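Local coordinates for protein DNA-3-methyladenine glycosidase II, putative (Deinococcus radiodurans, PDB 2YG9) that belongs to the HhH-GPD superfamily of base excision DNA repair proteins and folds as a single all-helical chain, at residues Leu23-Asp28 against Leu55-Asp60; Pro140-Ile145 against Ile154-Ala159; Phe162-Leu167 against Tyr203-Ser208. All blocks are in the same frame, centred on the assembly; numbering follows the deposited sequence.

Interaction 1: residues Leu23-Asp28 against Leu55-Asp60; sequences LPPLTD and LAPTPD
Leu26 O and Leu55 O face each other across two water molecules. The two carbonyl oxygens lie 4.1 Å apart and cannot bond directly, since both are acceptors. Each water donates to both of them. Leu26 O is gripped evenly: water 1 and water 2 both sit 2.7 Å from it. Leu55 O is held less evenly, with water 1 at 2.5 Å and water 2 at 3.2 Å. The two waters thus supply the protons that two facing carbonyl oxygens lack and bridge the like dipoles.

Beside this polar bridge lies a small apolar patch. The CB atoms of Pro25 and Pro57 point toward the opposite segment, and the rings cross at about a right angle. Pro25 CG is the main touching atom and rests 3.9 Å from Pro57 CG. It also reaches Pro57 CB and Pro57 CD. It comes from one side of the Pro57 ring plane, out beyond the CB-CG-CD rim.

The approach to helix 61-71 is shaped by an ST turn, in which Thr58 OG1 accepts from Asp60 N at 3.1 Å.

The contact is a surface one between two loops. Residues 23-28 lead into helix 30-36, and residues 55-60 run from helix 40-49 to helix 61-71. Asp60 is the N-cap of that last helix, and the backbone of Thr58 bonds to that of Ala166.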
loop_
_atom_site.group_PDB
_atom_site.type_symbol
_atom_site.label_atom_id
_atom_site.label_comp_id
_atom_site.label_asym_id
_atom_site.label_seq_id
_atom_site.Cartn_x
_atom_site.Cartn_y
_atom_site.Cartn_z
ATOM N N LEU A 23 -13.304 1.330 -7.615
ATOM C CA LEU A 23 -14.098 0.541 -6.678
ATOM C C LEU A 23 -13.966 1.122 -5.274
ATOM O O LEU A 23 -12.828 1.417 -4.814
ATOM C CB LEU A 23 -13.650 -0.926 -6.719
ATOM C CG LEU A 23 -13.830 -1.660 -8.057
ATOM C CD1 LEU A 23 -12.956 -2.907 -8.162
ATOM C CD2 LEU A 23 -15.291 -2.023 -8.288
ATOM N N PRO A 24 -15.112 1.309 -4.567
ATOM C CA PRO A 24 -15.017 1.862 -3.230
ATOM C C PRO A 24 -14.373 0.905 -2.211
ATOM O O PRO A 24 -14.456 -0.312 -2.359
ATOM C CB PRO A 24 -16.474 2.139 -2.858
ATOM C CG PRO A 24 -17.254 1.182 -3.645
ATOM C CD PRO A 24 -16.509 1.070 -4.950
ATOM N N PRO A 25 -13.752 1.458 -1.167
ATOM C CA PRO A 25 -13.265 0.601 -0.083
ATOM C C PRO A 25 -14.379 -0.243 0.509
ATOM O O PRO A 25 -15.549 0.215 0.624
ATOM C CB PRO A 25 -12.781 1.601 0.974
ATOM C CG PRO A 25 -12.494 2.868 0.189
ATOM C CD PRO A 25 -13.469 2.887 -0.925
ATOM N N LEU A 26 -14.030 -1.466 0.871
ATOM C CA LEU A 26 -14.947 -2.331 1.569
ATOM C C LEU A 26 -15.245 -1.721 2.939
ATOM O O LEU A 26 -14.368 -1.121 3.581
ATOM C CB LEU A 26 -14.380 -3.765 1.728
ATOM C CG LEU A 26 -13.848 -4.484 0.497
ATOM C CD1 LEU A 26 -13.397 -5.954 0.833
ATOM C CD2 LEU A 26 -14.873 -4.494 -0.608
ATOM N N THR A 27 -16.478 -1.903 3.392
ATOM C CA THR A 27 -16.868 -1.461 4.711
ATOM C C THR A 27 -17.015 -2.665 5.660
ATOM O O THR A 27 -17.027 -2.509 6.872
ATOM C CB THR A 27 -18.173 -0.594 4.662
ATOM O OG1 THR A 27 -19.218 -1.355 4.066
ATOM C CG2 THR A 27 -17.960 0.654 3.821
ATOM N N ASP A 28 -17.119 -3.847 5.059
ATOM C CA ASP A 28 -17.079 -5.118 5.774
ATOM C C ASP A 28 -16.552 -6.159 4.777
ATOM O O ASP A 28 -16.614 -5.947 3.572
ATOM C CB ASP A 28 -18.473 -5.505 6.298
ATOM C CG ASP A 28 -19.392 -6.015 5.204
ATOM O OD1 ASP A 28 -19.338 -7.225 4.891
ATOM O OD2 ASP A 28 -20.183 -5.211 4.669
ATOM N N LEU A 55 -9.879 -1.924 6.570
ATOM C CA LEU A 55 -9.089 -0.694 6.364
ATOM C C LEU A 55 -9.989 0.470 5.937
ATOM O O LEU A 55 -10.789 0.331 5.006
ATOM C CB LEU A 55 -8.016 -0.893 5.273
ATOM C CG LEU A 55 -7.139 -2.101 5.508
ATOM C CD1 LEU A 55 -6.084 -2.244 4.460
ATOM C CD2 LEU A 55 -6.572 -2.010 6.900
ATOM N N ALA A 56 -9.829 1.603 6.615
ATOM C CA ALA A 56 -10.538 2.836 6.300
ATOM C C ALA A 56 -9.683 3.675 5.386
ATOM O O ALA A 56 -8.489 3.857 5.635
ATOM C CB ALA A 56 -10.842 3.629 7.597
ATOM N N PRO A 57 -10.282 4.240 4.337
ATOM C CA PRO A 57 -9.468 5.061 3.468
ATOM C C PRO A 57 -8.949 6.294 4.261
ATOM O O PRO A 57 -9.684 6.841 5.070
ATOM C CB PRO A 57 -10.433 5.459 2.373
ATOM C CG PRO A 57 -11.789 5.420 3.026
ATOM C CD PRO A 57 -11.703 4.259 3.966
ATOM N N THR A 58 -7.683 6.674 4.070
ATOM C CA THR A 58 -7.104 7.799 4.811
ATOM C C THR A 58 -7.725 9.147 4.390
ATOM O O THR A 58 -7.914 9.444 3.200
ATOM C CB THR A 58 -5.553 7.894 4.638
ATOM O OG1 THR A 58 -5.024 8.920 5.508
ATOM C CG2 THR A 58 -5.188 8.183 3.185
ATOM N N PRO A 59 -7.962 10.008 5.370
ATOM C CA PRO A 59 -8.399 11.350 5.052
ATOM C C PRO A 59 -7.217 12.263 4.613
ATOM O O PRO A 59 -7.450 13.421 4.202
ATOM C CB PRO A 59 -8.962 11.828 6.367
ATOM C CG PRO A 59 -8.254 11.097 7.395
ATOM C CD PRO A 59 -7.852 9.783 6.816
ATOM N N ASP A 60 -5.985 11.749 4.732
ATOM C CA ASP A 60 -4.755 12.499 4.430
ATOM C C ASP A 60 -3.780 11.653 3.593
ATOM O O ASP A 60 -2.751 11.178 4.081
ATOM C CB ASP A 60 -4.068 12.916 5.725
ATOM C CG ASP A 60 -2.807 13.781 5.489
ATOM O OD1 ASP A 60 -2.649 14.346 4.366
ATOM O OD2 ASP A 60 -1.997 13.875 6.461
HETATM O O HOH W 1 -11.737 -1.457 3.471
HETATM O O HOH W 2 -13.856 1.094 5.104
#

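Interaction 2: residues Pro140-Ile145 against Ile154-Ala159; sequences PDELVI and IGRWTA
Glu142 and Arg156 form the charged part of this contact, a salt bridge between two helices. The carboxylate meets the guanidinium at its edge, and the two planes are nearly coplanar, 12° apart. Glu142 OE2 lies against Arg156 NH2, while OE1 sits about equally far from NH1 and NH2. The bond from Arg156 NH1 to Glu142 OE1 is weak, at 3.3 Å. The modelled 2.4 Å between Arg156 NH2 and Glu142 OE2 is too short to be taken literally. The side chains cross at about a right angle. Arg156 reaches over as an extended chain, with CG anti to the backbone N (chi1 176°), while Glu142 bends at chi2 to bring its carboxylate to the edge. Arg156 NE has a second acid partner, Glu160, one turn further along its own helix.

The apolar part lies under the charges. Ile145 CG2 covers one face of the Arg156 guanidinium, offset toward the rim, and comes 3.8 Å from NH1. The same methyl packs on Ala159 CB at 4.1 Å. The small alanine lets the backbones come close, with Ile145 CA and Ala159 CA 5.4 Å apart.

Pro140 and Gly155 are the N-caps: Val144 N bonds to Pro140 O, and Ala159 N to Gly155 O. Two helices, 141-149 and 156-166, joined by a glycine-containing turn are consistent with the helix-hairpin-helix motif that names the HhH-GPD superfamily.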
loop_
_atom_site.group_PDB
_atom_site.type_symbol
_atom_site.label_atom_id
_atom_site.label_comp_id
_atom_site.label_asym_id
_atom_site.label_seq_id
_atom_site.Cartn_x
_atom_site.Cartn_y
_atom_site.Cartn_z
ATOM N N PRO A 140 -9.134 6.283 -11.400
ATOM C CA PRO A 140 -8.841 4.850 -11.510
ATOM C C PRO A 140 -7.466 4.504 -10.976
ATOM O O PRO A 140 -6.537 5.312 -11.108
ATOM C CB PRO A 140 -8.858 4.597 -13.026
ATOM C CG PRO A 140 -9.686 5.624 -13.577
ATOM C CD PRO A 140 -9.469 6.850 -12.716
ATOM N N ASP A 141 -7.344 3.302 -10.418
ATOM C CA ASP A 141 -6.093 2.780 -9.827
ATOM C C ASP A 141 -4.881 3.105 -10.698
ATOM O O ASP A 141 -3.871 3.653 -10.244
ATOM C CB ASP A 141 -6.128 1.257 -9.676
ATOM C CG ASP A 141 -7.076 0.770 -8.623
ATOM O OD1 ASP A 141 -7.884 1.538 -8.090
ATOM O OD2 ASP A 141 -7.022 -0.450 -8.336
ATOM N N GLU A 142 -4.974 2.743 -11.964
ATOM C CA GLU A 142 -3.830 2.894 -12.868
ATOM C C GLU A 142 -3.360 4.325 -13.104
ATOM O O GLU A 142 -2.172 4.580 -13.330
ATOM C CB GLU A 142 -4.143 2.189 -14.188
ATOM C CG GLU A 142 -4.059 0.651 -14.030
ATOM C CD GLU A 142 -2.652 0.182 -13.710
ATOM O OE1 GLU A 142 -1.703 0.575 -14.402
ATOM O OE2 GLU A 142 -2.482 -0.606 -12.772
ATOM N N LEU A 143 -4.303 5.253 -13.086
ATOM C CA LEU A 143 -3.971 6.665 -13.234
ATOM C C LEU A 143 -3.272 7.202 -11.977
ATOM O O LEU A 143 -2.323 7.978 -12.084
ATOM C CB LEU A 143 -5.204 7.516 -13.530
ATOM C CG LEU A 143 -6.013 7.312 -14.825
ATOM C CD1 LEU A 143 -7.045 8.436 -14.940
ATOM C CD2 LEU A 143 -5.208 7.239 -16.156
ATOM N N VAL A 144 -3.747 6.802 -10.788
ATOM C CA VAL A 144 -3.048 7.139 -9.537
ATOM C C VAL A 144 -1.633 6.536 -9.543
ATOM O O VAL A 144 -0.636 7.198 -9.241
ATOM C CB VAL A 144 -3.856 6.689 -8.299
ATOM C CG1 VAL A 144 -3.105 7.025 -6.949
ATOM C CG2 VAL A 144 -5.285 7.309 -8.345
ATOM N N ILE A 145 -1.559 5.265 -9.898
ATOM C CA ILE A 145 -0.285 4.557 -9.996
ATOM C C ILE A 145 0.686 5.297 -10.897
ATOM O O ILE A 145 1.812 5.584 -10.480
ATOM C CB ILE A 145 -0.455 3.056 -10.400
ATOM C CG1 ILE A 145 -1.154 2.313 -9.242
ATOM C CG2 ILE A 145 0.945 2.423 -10.708
ATOM C CD1 ILE A 145 -1.795 0.945 -9.598
ATOM N N ILE A 154 9.681 6.158 -5.960
ATOM C CA ILE A 154 8.383 5.526 -5.829
ATOM C C ILE A 154 8.164 4.763 -7.127
ATOM O O ILE A 154 8.081 5.384 -8.182
ATOM C CB ILE A 154 7.246 6.552 -5.580
ATOM C CG1 ILE A 154 7.475 7.274 -4.219
ATOM C CG2 ILE A 154 5.878 5.840 -5.694
ATOM C CD1 ILE A 154 6.416 8.269 -3.796
ATOM N N GLY A 155 8.172 3.421 -7.037
ATOM C CA GLY A 155 7.887 2.552 -8.163
ATOM C C GLY A 155 6.446 2.086 -8.102
ATOM O O GLY A 155 5.644 2.545 -7.254
ATOM N N ARG A 156 6.116 1.162 -8.996
ATOM C CA ARG A 156 4.789 0.572 -9.033
ATOM C C ARG A 156 4.418 -0.098 -7.682
ATOM O O ARG A 156 3.297 0.017 -7.219
ATOM C CB ARG A 156 4.739 -0.456 -10.141
ATOM C CG ARG A 156 3.459 -1.222 -10.234
ATOM C CD ARG A 156 3.217 -1.667 -11.646
ATOM N NE ARG A 156 1.805 -1.841 -11.752
ATOM C CZ ARG A 156 0.975 -1.144 -12.498
ATOM N NH1 ARG A 156 1.348 -0.254 -13.430
ATOM N NH2 ARG A 156 -0.277 -1.452 -12.352
ATOM N N TRP A 157 5.365 -0.816 -7.086
ATOM C CA TRP A 157 5.082 -1.557 -5.840
ATOM C C TRP A 157 4.654 -0.621 -4.701
ATOM O O TRP A 157 3.654 -0.827 -4.030
ATOM C CB TRP A 157 6.312 -2.384 -5.445
ATOM C CG TRP A 157 6.078 -3.151 -4.182
ATOM C CD1 TRP A 157 5.441 -4.358 -4.067
ATOM C CD2 TRP A 157 6.426 -2.751 -2.866
ATOM N NE1 TRP A 157 5.371 -4.727 -2.761
ATOM C CE2 TRP A 157 5.980 -3.773 -1.991
ATOM C CE3 TRP A 157 7.102 -1.640 -2.329
ATOM C CZ2 TRP A 157 6.183 -3.723 -0.605
ATOM C CZ3 TRP A 157 7.296 -1.583 -0.940
ATOM C CH2 TRP A 157 6.815 -2.612 -0.092
ATOM N N THR A 158 5.429 0.423 -4.475
ATOM C CA THR A 158 5.089 1.430 -3.482
ATOM C C THR A 158 3.724 2.093 -3.778
ATOM O O THR A 158 2.905 2.306 -2.876
ATOM C CB THR A 158 6.212 2.541 -3.401
ATOM O OG1 THR A 158 7.435 1.930 -3.024
ATOM C CG2 THR A 158 5.843 3.628 -2.420
ATOM N N ALA A 159 3.503 2.458 -5.039
ATOM C CA ALA A 159 2.219 3.048 -5.472
ATOM C C ALA A 159 1.051 2.123 -5.171
ATOM O O ALA A 159 0.036 2.540 -4.618
ATOM C CB ALA A 159 2.278 3.409 -6.976
#

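Interaction 3: residues Phe162-Leu167 against Tyr203-Ser208; sequences FLLFAL and YRSLAS
Leu164 meets Ser205 and Ser208, and it carries the whole contact from its side. It joins the later part of helix 156-166 to the first turn of helix 204-219. Ahead of it along this segment come two residues that face other parts of the core. Phe162 packs on helix 61-71 and on Leu148 of helix 141-149. Leu163 lies against Asp141, Val144 and Ile145 of that same helix.

Leu164 CB points toward residues 203-208, and with CG anti to the backbone N (chi1 -167°) the branch point reaches Ser205. Leu164 CG sits 3.7 Å from Ser205 CB and equally far from Ser205 OG. The CD1 branch goes further along the partner helix, over Ser205 CA at 4.0 Å and to Ser208 CB at 4.2 Å. The other branch, CD2, lies over the centre of the Phe165 ring, 3.6 Å above its plane. One methyl thus packs across the contact, the other within its own segment.

The turn from Phe162 to Ala166 is of the wider pi type. Phe162 O accepts from Ala166 N at 2.8 Å and from Leu167 N at 3.0 Å. Leu167 then packs on Pro61.

Opposite, both serines have their hydroxyls engaged. Ser205 OG is hydrogen-bonded to Arg169 O and to Val172 N. Ser208 OG lies within bonding reach of two carbonyls, Arg204 O and Val172 O, which would have to share its single proton. Arg204 O also takes Ser208 N, from the other face of its plane.

The contact between the segments is purely van der Waals. This is consistent with serines whose polar ends are turned to backbone groups, offering the leucine mainly a small, close-fitting surface.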
loop_
_atom_site.group_PDB
_atom_site.type_symbol
_atom_site.label_atom_id
_atom_site.label_comp_id
_atom_site.label_asym_id
_atom_site.label_seq_id
_atom_site.Cartn_x
_atom_site.Cartn_y
_atom_site.Cartn_z
ATOM N N PHE A 162 0.363 1.717 -1.495
ATOM C CA PHE A 162 -0.329 2.952 -1.089
ATOM C C PHE A 162 -1.851 2.918 -1.394
ATOM O O PHE A 162 -2.711 3.253 -0.565
ATOM C CB PHE A 162 0.374 4.149 -1.746
ATOM C CG PHE A 162 -0.275 5.485 -1.465
ATOM C CD1 PHE A 162 -0.139 6.088 -0.232
ATOM C CD2 PHE A 162 -1.043 6.102 -2.420
ATOM C CE1 PHE A 162 -0.772 7.317 0.033
ATOM C CE2 PHE A 162 -1.647 7.328 -2.174
ATOM C CZ PHE A 162 -1.486 7.940 -0.972
ATOM N N LEU A 163 -2.182 2.498 -2.590
ATOM C CA LEU A 163 -3.575 2.255 -2.945
ATOM C C LEU A 163 -4.243 1.265 -2.004
ATOM O O LEU A 163 -5.365 1.530 -1.510
ATOM C CB LEU A 163 -3.669 1.720 -4.391
ATOM C CG LEU A 163 -3.869 2.722 -5.530
ATOM C CD1 LEU A 163 -2.816 3.782 -5.533
ATOM C CD2 LEU A 163 -3.868 1.943 -6.842
ATOM N N LEU A 164 -3.565 0.141 -1.738
ATOM C CA LEU A 164 -4.148 -0.920 -0.934
ATOM C C LEU A 164 -4.278 -0.522 0.534
ATOM O O LEU A 164 -5.371 -0.598 1.116
ATOM C CB LEU A 164 -3.368 -2.219 -1.109
ATOM C CG LEU A 164 -3.933 -3.564 -0.612
ATOM C CD1 LEU A 164 -3.100 -4.663 -1.318
ATOM C CD2 LEU A 164 -3.885 -3.746 0.931
ATOM N N PHE A 165 -3.176 -0.066 1.127
ATOM C CA PHE A 165 -3.162 0.220 2.528
ATOM C C PHE A 165 -3.585 1.636 2.903
ATOM O O PHE A 165 -4.214 1.787 3.949
ATOM C CB PHE A 165 -1.825 -0.102 3.168
ATOM C CG PHE A 165 -1.524 -1.553 3.226
ATOM C CD1 PHE A 165 -2.133 -2.367 4.181
ATOM C CD2 PHE A 165 -0.651 -2.125 2.331
ATOM C CE1 PHE A 165 -1.832 -3.729 4.250
ATOM C CE2 PHE A 165 -0.349 -3.473 2.406
ATOM C CZ PHE A 165 -0.955 -4.270 3.344
ATOM N N ALA A 166 -3.255 2.656 2.122
ATOM C CA ALA A 166 -3.627 4.046 2.529
ATOM C C ALA A 166 -5.021 4.396 2.030
ATOM O O ALA A 166 -5.898 4.856 2.796
ATOM C CB ALA A 166 -2.602 5.089 2.033
ATOM N N LEU A 167 -5.252 4.141 0.758
ATOM C CA LEU A 167 -6.493 4.518 0.123
ATOM C C LEU A 167 -7.552 3.423 0.306
ATOM O O LEU A 167 -8.710 3.658 -0.017
ATOM C CB LEU A 167 -6.270 4.831 -1.362
ATOM C CG LEU A 167 -5.198 5.888 -1.680
ATOM C CD1 LEU A 167 -5.211 6.307 -3.135
ATOM C CD2 LEU A 167 -5.285 7.087 -0.715
ATOM N N TYR A 203 -11.800 -8.375 -5.420
ATOM C CA TYR A 203 -11.318 -8.393 -4.029
ATOM C C TYR A 203 -9.857 -8.852 -3.971
ATOM O O TYR A 203 -9.462 -9.590 -3.107
ATOM C CB TYR A 203 -12.206 -9.298 -3.156
ATOM C CG TYR A 203 -13.692 -8.965 -3.244
ATOM C CD1 TYR A 203 -14.188 -7.766 -2.747
ATOM C CD2 TYR A 203 -14.595 -9.857 -3.855
ATOM C CE1 TYR A 203 -15.548 -7.445 -2.856
ATOM C CE2 TYR A 203 -15.940 -9.548 -3.952
ATOM C CZ TYR A 203 -16.408 -8.350 -3.447
ATOM O OH TYR A 203 -17.758 -8.067 -3.505
ATOM N N ARG A 204 -9.057 -8.384 -4.919
ATOM C CA ARG A 204 -7.629 -8.758 -4.949
ATOM C C ARG A 204 -6.845 -8.195 -3.781
ATOM O O ARG A 204 -5.844 -8.786 -3.377
ATOM C CB ARG A 204 -7.033 -8.384 -6.295
ATOM C CG ARG A 204 -7.261 -9.488 -7.293
ATOM C CD ARG A 204 -6.826 -9.122 -8.671
ATOM N NE ARG A 204 -7.639 -8.059 -9.283
ATOM C CZ ARG A 204 -7.473 -7.667 -10.536
ATOM N NH1 ARG A 204 -6.546 -8.244 -11.279
ATOM N NH2 ARG A 204 -8.236 -6.714 -11.054
ATOM N N SER A 205 -7.301 -7.062 -3.216
ATOM C CA SER A 205 -6.621 -6.468 -2.052
ATOM C C SER A 205 -6.745 -7.372 -0.833
ATOM O O SER A 205 -5.758 -7.668 -0.205
ATOM C CB SER A 205 -7.161 -5.062 -1.691
ATOM O OG SER A 205 -6.867 -4.136 -2.715
ATOM N N LEU A 206 -7.949 -7.817 -0.498
ATOM C CA LEU A 206 -8.105 -8.701 0.653
ATOM C C LEU A 206 -7.454 -10.062 0.419
ATOM O O LEU A 206 -6.872 -10.617 1.357
ATOM C CB LEU A 206 -9.593 -8.843 1.083
ATOM C CG LEU A 206 -9.902 -9.592 2.382
ATOM C CD1 LEU A 206 -9.312 -8.865 3.616
ATOM C CD2 LEU A 206 -11.434 -9.834 2.534
ATOM N N ALA A 207 -7.540 -10.582 -0.804
ATOM C CA ALA A 207 -6.833 -11.831 -1.156
ATOM C C ALA A 207 -5.346 -11.626 -0.876
ATOM O O ALA A 207 -4.746 -12.436 -0.250
ATOM C CB ALA A 207 -7.019 -12.175 -2.597
ATOM N N SER A 208 -4.776 -10.523 -1.372
ATOM C CA SER A 208 -3.376 -10.172 -1.107
ATOM C C SER A 208 -3.077 -10.168 0.416
ATOM O O SER A 208 -2.106 -10.767 0.871
ATOM C CB SER A 208 -3.059 -8.814 -1.726
ATOM O OG SER A 208 -2.993 -8.876 -3.131
#

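How the interactions relate
Interaction 1 lies at the surface, interaction 2 is partly buried and interaction 3 is fully buried. Their chemistry follows this order: waters and proline rings join two loops, then a salt bridge sits over an apolar base, and last comes plain leucine-serine packing. Helix 156-166 serves both interaction 2, through its start, and interaction 3, through its later part. These two contacts also touch each other by apolar packing. Interactions 1 and 3 touch as well: Leu26 packs on Tyr203, and Leu55 CD1 lies 3.8 Å from Leu164 O. Interactions 1 and 2 do not touch, and their centres are about 17 Å apart.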